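Putative acetyltransferase (PDB 3DSB) probably transfers an acyl group, as expected of a member of the GNAT acetyltransferase family, though its substrate is not established. Local coordinates at residues 68-72 and 105-109; 82-88 and 119-125. All blocks are in the same frame, centred on the assembly; numbering follows the deposited sequence.

Contact 1. Residues 68-72 and 105-109; sequences AQIMY and LFNYI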
loop_
_atom_site.group_PDB
_atom_site.type_symbol
_atom_site.label_atom_id
_atom_site.label_comp_id
_atom_site.label_asym_id
_atom_site.label_seq_id
_atom_site.Cartn_x
_atom_site.Cartn_y
_atom_site.Cartn_z
ATOM N N ALA A 68 16.679 -17.277 -0.797
ATOM C CA ALA A 68 15.260 -16.868 -0.806
ATOM C C ALA A 68 15.128 -15.439 -0.407
ATOM O O ALA A 68 16.043 -14.860 0.178
ATOM C CB ALA A 68 14.440 -17.740 0.129
ATOM N N GLN A 69 13.982 -14.852 -0.764
ATOM C CA GLN A 69 13.715 -13.432 -0.404
ATOM C C GLN A 69 12.266 -13.227 -0.076
ATOM O O GLN A 69 11.390 -13.948 -0.580
ATOM C CB GLN A 69 14.095 -12.485 -1.540
ATOM C CG GLN A 69 13.265 -12.657 -2.815
ATOM C CD GLN A 69 12.191 -11.543 -2.964
ATOM O OE1 GLN A 69 12.506 -10.399 -3.329
ATOM N NE2 GLN A 69 10.933 -11.892 -2.727
ATOM N N ILE A 70 12.032 -12.201 0.741
ATOM C CA ILE A 70 10.646 -11.740 0.982
ATOM C C ILE A 70 10.693 -10.214 1.009
ATOM O O ILE A 70 11.667 -9.624 1.518
ATOM C CB ILE A 70 10.083 -12.320 2.328
ATOM C CG1 ILE A 70 8.604 -11.998 2.499
ATOM C CG2 ILE A 70 10.932 -11.941 3.530
ATOM C CD1 ILE A 70 7.859 -12.916 3.534
HETATM N N MSE A 71 9.674 -9.570 0.434
HETATM C CA MSE A 71 9.632 -8.112 0.309
HETATM C C MSE A 71 8.330 -7.574 0.850
HETATM O O MSE A 71 7.277 -8.193 0.633
HETATM C CB MSE A 71 9.769 -7.662 -1.148
HETATM C CG MSE A 71 10.060 -6.188 -1.280
HETATM SE SE MSE A 71 8.459 -5.046 -1.390
HETATM C CE MSE A 71 8.286 -4.984 -3.333
ATOM N N TYR A 72 8.400 -6.485 1.605
ATOM C CA TYR A 72 7.176 -5.780 2.025
ATOM C C TYR A 72 7.300 -4.291 1.857
ATOM O O TYR A 72 8.410 -3.732 1.887
ATOM C CB TYR A 72 6.774 -6.092 3.465
ATOM C CG TYR A 72 7.798 -5.769 4.513
ATOM C CD1 TYR A 72 7.960 -4.470 5.005
ATOM C CD2 TYR A 72 8.625 -6.767 5.037
ATOM C CE1 TYR A 72 8.915 -4.170 5.996
ATOM C CE2 TYR A 72 9.538 -6.498 6.023
ATOM C CZ TYR A 72 9.701 -5.209 6.501
ATOM O OH TYR A 72 10.608 -4.960 7.498
ATOM N N LEU A 105 10.416 -17.511 6.359
ATOM C CA LEU A 105 10.369 -16.087 5.968
ATOM C C LEU A 105 9.061 -15.457 6.382
ATOM O O LEU A 105 9.032 -14.371 6.944
ATOM C CB LEU A 105 10.570 -15.945 4.452
ATOM C CG LEU A 105 11.996 -16.231 3.977
ATOM C CD1 LEU A 105 12.009 -16.226 2.477
ATOM C CD2 LEU A 105 12.957 -15.199 4.559
ATOM N N PHE A 106 7.957 -16.139 6.099
ATOM C CA PHE A 106 6.652 -15.558 6.405
ATOM C C PHE A 106 6.494 -15.345 7.916
ATOM O O PHE A 106 5.988 -14.309 8.378
ATOM C CB PHE A 106 5.586 -16.500 5.860
ATOM C CG PHE A 106 4.506 -15.802 5.155
ATOM C CD1 PHE A 106 4.557 -15.594 3.775
ATOM C CD2 PHE A 106 3.419 -15.347 5.872
ATOM C CE1 PHE A 106 3.512 -14.879 3.103
ATOM C CE2 PHE A 106 2.389 -14.671 5.242
ATOM C CZ PHE A 106 2.437 -14.434 3.854
ATOM N N ASN A 107 6.927 -16.337 8.693
ATOM C CA ASN A 107 6.832 -16.228 10.146
ATOM C C ASN A 107 7.788 -15.191 10.713
ATOM O O ASN A 107 7.500 -14.552 11.740
ATOM C CB ASN A 107 6.977 -17.610 10.788
ATOM C CG ASN A 107 5.711 -18.433 10.646
ATOM O OD1 ASN A 107 4.616 -17.889 10.727
ATOM N ND2 ASN A 107 5.853 -19.734 10.393
ATOM N N TYR A 108 8.926 -14.992 10.047
ATOM C CA TYR A 108 9.836 -13.920 10.429
ATOM C C TYR A 108 9.150 -12.554 10.315
ATOM O O TYR A 108 9.262 -11.723 11.209
ATOM C CB TYR A 108 11.080 -13.957 9.521
ATOM C CG TYR A 108 12.240 -13.080 9.973
ATOM C CD1 TYR A 108 13.187 -13.597 10.856
ATOM C CD2 TYR A 108 12.409 -11.770 9.503
ATOM C CE1 TYR A 108 14.250 -12.864 11.294
ATOM C CE2 TYR A 108 13.517 -10.996 9.971
ATOM C CZ TYR A 108 14.422 -11.573 10.856
ATOM O OH TYR A 108 15.540 -10.866 11.345
ATOM N N ILE A 109 8.428 -12.327 9.236
ATOM C CA ILE A 109 7.724 -11.056 9.062
ATOM C C ILE A 109 6.560 -10.969 10.065
ATOM O O ILE A 109 6.322 -9.903 10.642
ATOM C CB ILE A 109 7.269 -10.873 7.599
ATOM C CG1 ILE A 109 8.475 -10.979 6.640
ATOM C CG2 ILE A 109 6.474 -9.574 7.451
ATOM C CD1 ILE A 109 9.627 -10.066 6.929
#
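With CG1 anti to the backbone N (chi1 -173°) and CD1 carrying the chain onward, Ile70 extends from its strand into the angle between Leu105 and Ile109, which stand one helical turn apart. Ile109 holds CG1 anti to its carbonyl carbon, against Ile70 CD1 at 3.7 Å, and a bend at chi2 (-54°) turns CD1 to the ring of Tyr72. That methyl meets Tyr72 CE2 at 3.7 Å, at the ring edge and near its plane. On the other flank Leu105 splits its two methyls: CD1 rests on Ala68 CB at 3.7 Å, and CD2 lies alongside Ile70 CG2 at 4.0 Å. Ile70 CD1 also approaches Phe106 CD1, more loosely, at 4.3 Å. Phe106 itself turns to Met122 and Leu124 of the strand beyond, and its ring meets that of Phe102. Gln69 points the other way and binds Ser89 and Asn24 through its amide. Helix 101-115 thus packs on one face of the sheet at strand 65-77, the two short axes 9.3 Å apart and inclined by 35°. Side chain meets side chain here through carbon alone, with two methyls also resting on backbone carbonyl oxygens, consistent with an interface held mainly by hydrophobic burial.

Contact 2. Residues 82-88 and 119-125; sequences GNFLWIQ and IVGMRLY. With BET (trimethyl glycine), chain D; BET (trimethyl glycine), chain F.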
loop_
_atom_site.group_PDB
_atom_site.type_symbol
_atom_site.label_atom_id
_atom_site.label_comp_id
_atom_site.label_asym_id
_atom_site.label_seq_id
_atom_site.Cartn_x
_atom_site.Cartn_y
_atom_site.Cartn_z
ATOM N N GLY A 82 -0.442 4.172 12.777
ATOM C CA GLY A 82 0.525 3.076 12.636
ATOM C C GLY A 82 0.573 2.584 11.205
ATOM O O GLY A 82 -0.215 3.039 10.367
ATOM N N ASN A 83 1.462 1.615 10.946
ATOM C CA ASN A 83 1.651 1.084 9.594
ATOM C C ASN A 83 1.015 -0.280 9.456
ATOM O O ASN A 83 1.133 -1.115 10.382
ATOM C CB ASN A 83 3.123 0.873 9.270
ATOM C CG ASN A 83 3.807 2.117 8.796
ATOM O OD1 ASN A 83 4.789 2.576 9.438
ATOM N ND2 ASN A 83 3.334 2.695 7.728
ATOM N N PHE A 84 0.399 -0.531 8.295
ATOM C CA PHE A 84 0.214 -1.909 7.853
ATOM C C PHE A 84 1.444 -2.290 7.072
ATOM O O PHE A 84 1.990 -1.492 6.298
ATOM C CB PHE A 84 -0.971 -1.972 6.906
ATOM C CG PHE A 84 -2.289 -1.818 7.582
ATOM C CD1 PHE A 84 -2.916 -2.912 8.185
ATOM C CD2 PHE A 84 -2.929 -0.574 7.603
ATOM C CE1 PHE A 84 -4.145 -2.787 8.799
ATOM C CE2 PHE A 84 -4.170 -0.424 8.235
ATOM C CZ PHE A 84 -4.783 -1.541 8.826
ATOM N N LEU A 85 1.891 -3.523 7.279
ATOM C CA LEU A 85 2.941 -4.075 6.467
ATOM C C LEU A 85 2.294 -4.911 5.346
ATOM O O LEU A 85 1.433 -5.762 5.653
ATOM C CB LEU A 85 3.855 -4.897 7.382
ATOM C CG LEU A 85 5.125 -5.543 6.860
ATOM C CD1 LEU A 85 6.195 -5.538 7.946
ATOM C CD2 LEU A 85 4.862 -6.949 6.385
ATOM N N TRP A 86 2.657 -4.634 4.086
ATOM C CA TRP A 86 2.065 -5.371 2.947
ATOM C C TRP A 86 3.141 -6.260 2.337
ATOM O O TRP A 86 4.123 -5.768 1.790
ATOM C CB TRP A 86 1.566 -4.396 1.871
ATOM C CG TRP A 86 0.302 -3.731 2.205
ATOM C CD1 TRP A 86 0.101 -2.700 3.081
ATOM C CD2 TRP A 86 -1.010 -4.142 1.755
ATOM N NE1 TRP A 86 -1.255 -2.372 3.134
ATOM C CE2 TRP A 86 -1.952 -3.229 2.312
ATOM C CE3 TRP A 86 -1.465 -5.096 0.835
ATOM C CZ2 TRP A 86 -3.333 -3.327 2.058
ATOM C CZ3 TRP A 86 -2.830 -5.203 0.606
ATOM C CH2 TRP A 86 -3.744 -4.311 1.191
ATOM N N ILE A 87 2.955 -7.576 2.427
ATOM C CA ILE A 87 3.925 -8.522 1.821
ATOM C C ILE A 87 3.646 -8.548 0.335
ATOM O O ILE A 87 2.513 -8.879 -0.074
ATOM C CB ILE A 87 3.787 -9.943 2.434
ATOM C CG1 ILE A 87 4.120 -9.889 3.930
ATOM C CG2 ILE A 87 4.669 -10.951 1.680
ATOM C CD1 ILE A 87 3.812 -11.181 4.672
ATOM N N GLN A 88 4.655 -8.251 -0.473
ATOM C CA GLN A 88 4.522 -8.143 -1.930
ATOM C C GLN A 88 5.100 -9.312 -2.697
ATOM O O GLN A 88 4.702 -9.575 -3.822
ATOM C CB GLN A 88 5.175 -6.851 -2.453
ATOM C CG GLN A 88 4.640 -5.583 -1.812
ATOM C CD GLN A 88 3.162 -5.290 -2.058
ATOM O OE1 GLN A 88 2.483 -6.003 -2.820
ATOM N NE2 GLN A 88 2.652 -4.233 -1.391
ATOM N N ILE A 119 3.027 -1.372 14.325
ATOM C CA ILE A 119 2.491 -2.061 13.143
ATOM C C ILE A 119 1.099 -2.545 13.514
ATOM O O ILE A 119 0.904 -3.257 14.523
ATOM C CB ILE A 119 3.393 -3.247 12.718
ATOM C CG1 ILE A 119 4.688 -2.653 12.125
ATOM C CG2 ILE A 119 2.634 -4.117 11.690
ATOM C CD1 ILE A 119 5.748 -3.676 11.702
ATOM N N VAL A 120 0.111 -2.119 12.730
ATOM C CA VAL A 120 -1.272 -2.373 13.105
ATOM C C VAL A 120 -1.923 -3.546 12.368
ATOM O O VAL A 120 -3.043 -3.937 12.681
ATOM C CB VAL A 120 -2.124 -1.072 12.979
ATOM C CG1 VAL A 120 -1.615 -0.031 13.982
ATOM C CG2 VAL A 120 -2.013 -0.509 11.570
ATOM N N GLY A 121 -1.203 -4.117 11.418
ATOM C CA GLY A 121 -1.733 -5.234 10.666
ATOM C C GLY A 121 -0.739 -5.659 9.594
ATOM O O GLY A 121 0.250 -4.960 9.346
HETATM N N MSE A 122 -1.014 -6.808 8.969
HETATM C CA MSE A 122 -0.136 -7.369 7.948
HETATM C C MSE A 122 -1.041 -7.856 6.851
HETATM O O MSE A 122 -1.983 -8.617 7.120
HETATM C CB MSE A 122 0.697 -8.538 8.522
HETATM C CG MSE A 122 1.749 -9.024 7.576
HETATM SE SE MSE A 122 2.714 -10.504 8.401
HETATM C CE MSE A 122 1.699 -11.955 7.540
ATOM N N ARG A 123 -0.804 -7.384 5.624
ATOM C CA ARG A 123 -1.733 -7.623 4.526
ATOM C C ARG A 123 -1.046 -8.058 3.256
ATOM O O ARG A 123 0.149 -7.888 3.137
ATOM C CB ARG A 123 -2.556 -6.361 4.269
ATOM C CG ARG A 123 -3.540 -6.090 5.392
ATOM C CD ARG A 123 -4.267 -4.761 5.234
ATOM N NE ARG A 123 -5.363 -4.736 6.197
ATOM C CZ ARG A 123 -6.152 -3.687 6.388
ATOM N NH1 ARG A 123 -5.956 -2.591 5.677
ATOM N NH2 ARG A 123 -7.114 -3.761 7.302
ATOM N N LEU A 124 -1.810 -8.625 2.322
ATOM C CA LEU A 124 -1.285 -8.829 0.980
ATOM C C LEU A 124 -2.462 -8.857 0.027
ATOM O O LEU A 124 -3.626 -9.077 0.449
ATOM C CB LEU A 124 -0.404 -10.090 0.860
ATOM C CG LEU A 124 -1.046 -11.449 1.158
ATOM C CD1 LEU A 124 -1.924 -11.964 0.009
ATOM C CD2 LEU A 124 0.038 -12.496 1.494
ATOM N N TYR A 125 -2.192 -8.664 -1.263
ATOM C CA TYR A 125 -3.242 -8.928 -2.300
ATOM C C TYR A 125 -2.709 -9.985 -3.258
ATOM O O TYR A 125 -1.494 -10.051 -3.518
ATOM C CB TYR A 125 -3.746 -7.632 -3.022
ATOM C CG TYR A 125 -2.645 -6.846 -3.744
ATOM C CD1 TYR A 125 -2.298 -7.167 -5.071
ATOM C CD2 TYR A 125 -1.909 -5.843 -3.092
ATOM C CE1 TYR A 125 -1.249 -6.508 -5.744
ATOM C CE2 TYR A 125 -0.898 -5.137 -3.777
ATOM C CZ TYR A 125 -0.550 -5.504 -5.088
ATOM O OH TYR A 125 0.493 -4.888 -5.798
HETATM N N BET D . -8.449 -0.242 7.918
HETATM C CA BET D . -7.349 0.670 8.380
HETATM C C BET D . -7.645 2.137 8.656
HETATM O O BET D . -6.849 3.050 8.241
HETATM O OXT BET D . -8.624 2.362 9.418
HETATM C C1 BET D . -8.112 -0.684 6.577
HETATM C C2 BET D . -8.602 -1.443 8.752
HETATM C C3 BET D . -9.763 0.413 7.871
HETATM N N BET F . 1.042 -5.522 -9.953
HETATM C CA BET F . 2.186 -4.593 -9.760
HETATM C C BET F . 3.565 -5.156 -9.524
HETATM O O BET F . 4.399 -4.730 -8.596
HETATM O OXT BET F . 3.841 -5.937 -10.443
HETATM C C1 BET F . 0.179 -5.129 -11.077
HETATM C C2 BET F . 1.436 -6.931 -10.108
HETATM C C3 BET F . 0.250 -5.330 -8.747
HETATM O O HOH W 1 0.477 -7.648 -1.499
HETATM O O HOH W 2 2.527 -7.485 -5.089
#
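Ile87 CD1 touches the terminal methyl CE of selenomethionine Met122 at 3.6 Å, and Leu85, modelled in two conformers, lies alongside Met122, forming an apolar patch on one face of these parallel strands. On the opposite face, Phe84 is sandwiched: Val120 CG2 sits over the centre of one side, while the guanidinium of Arg123 stacks on the other, its plane 16° from the ring and its CZ 3.8 Å from the ring centroid in a cation-pi contact. Arg123 CB sits over the six-membered ring of Trp86, 3.5 Å from its centroid, in a CH-pi contact, and from there the chain extends to carry the guanidinium to Phe84. Between the faces run four backbone hydrogen bonds, among them Arg123 N to Leu85 O at 2.8 Å. At the polar end, one water donates to Ile87 O and Gln88 OE1 and accepts from Tyr125 N. Phe84 and Arg123 border one trimethyl glycine, whose CA lies 3.4 Å from Phe84 CE2; Tyr125 borders the other. Arg123 NE forms a salt bridge with Glu151 of the second subunit. The pair belongs to a beta-alpha-beta unit whose helix 101-115 covers the Leu85 and Met122 face, while strand 119-127 pairs antiparallel with a strand of the second subunit.

Contacts 1 and 2 have centres about 12 Å apart and share one sheet, in which strands 65-77 and 82-92 are antiparallel neighbours. Met71 O and Gln88 N, 2.8 Å apart, probably form a hydrogen bond between them. Their apolar sides also merge: Leu85, modelled in two conformers, packs against Ile109 and Tyr72. Helix 101-115, which contributes 105-109 to contact 1, links the two strands of contact 2 along the chain. Contact 2 contributes Phe84 and Arg123 to one trimethyl glycine pocket and Tyr125 to the other; in contact 1 the side chain of Gln69 is about 11 Å from a bound trimethyl glycine.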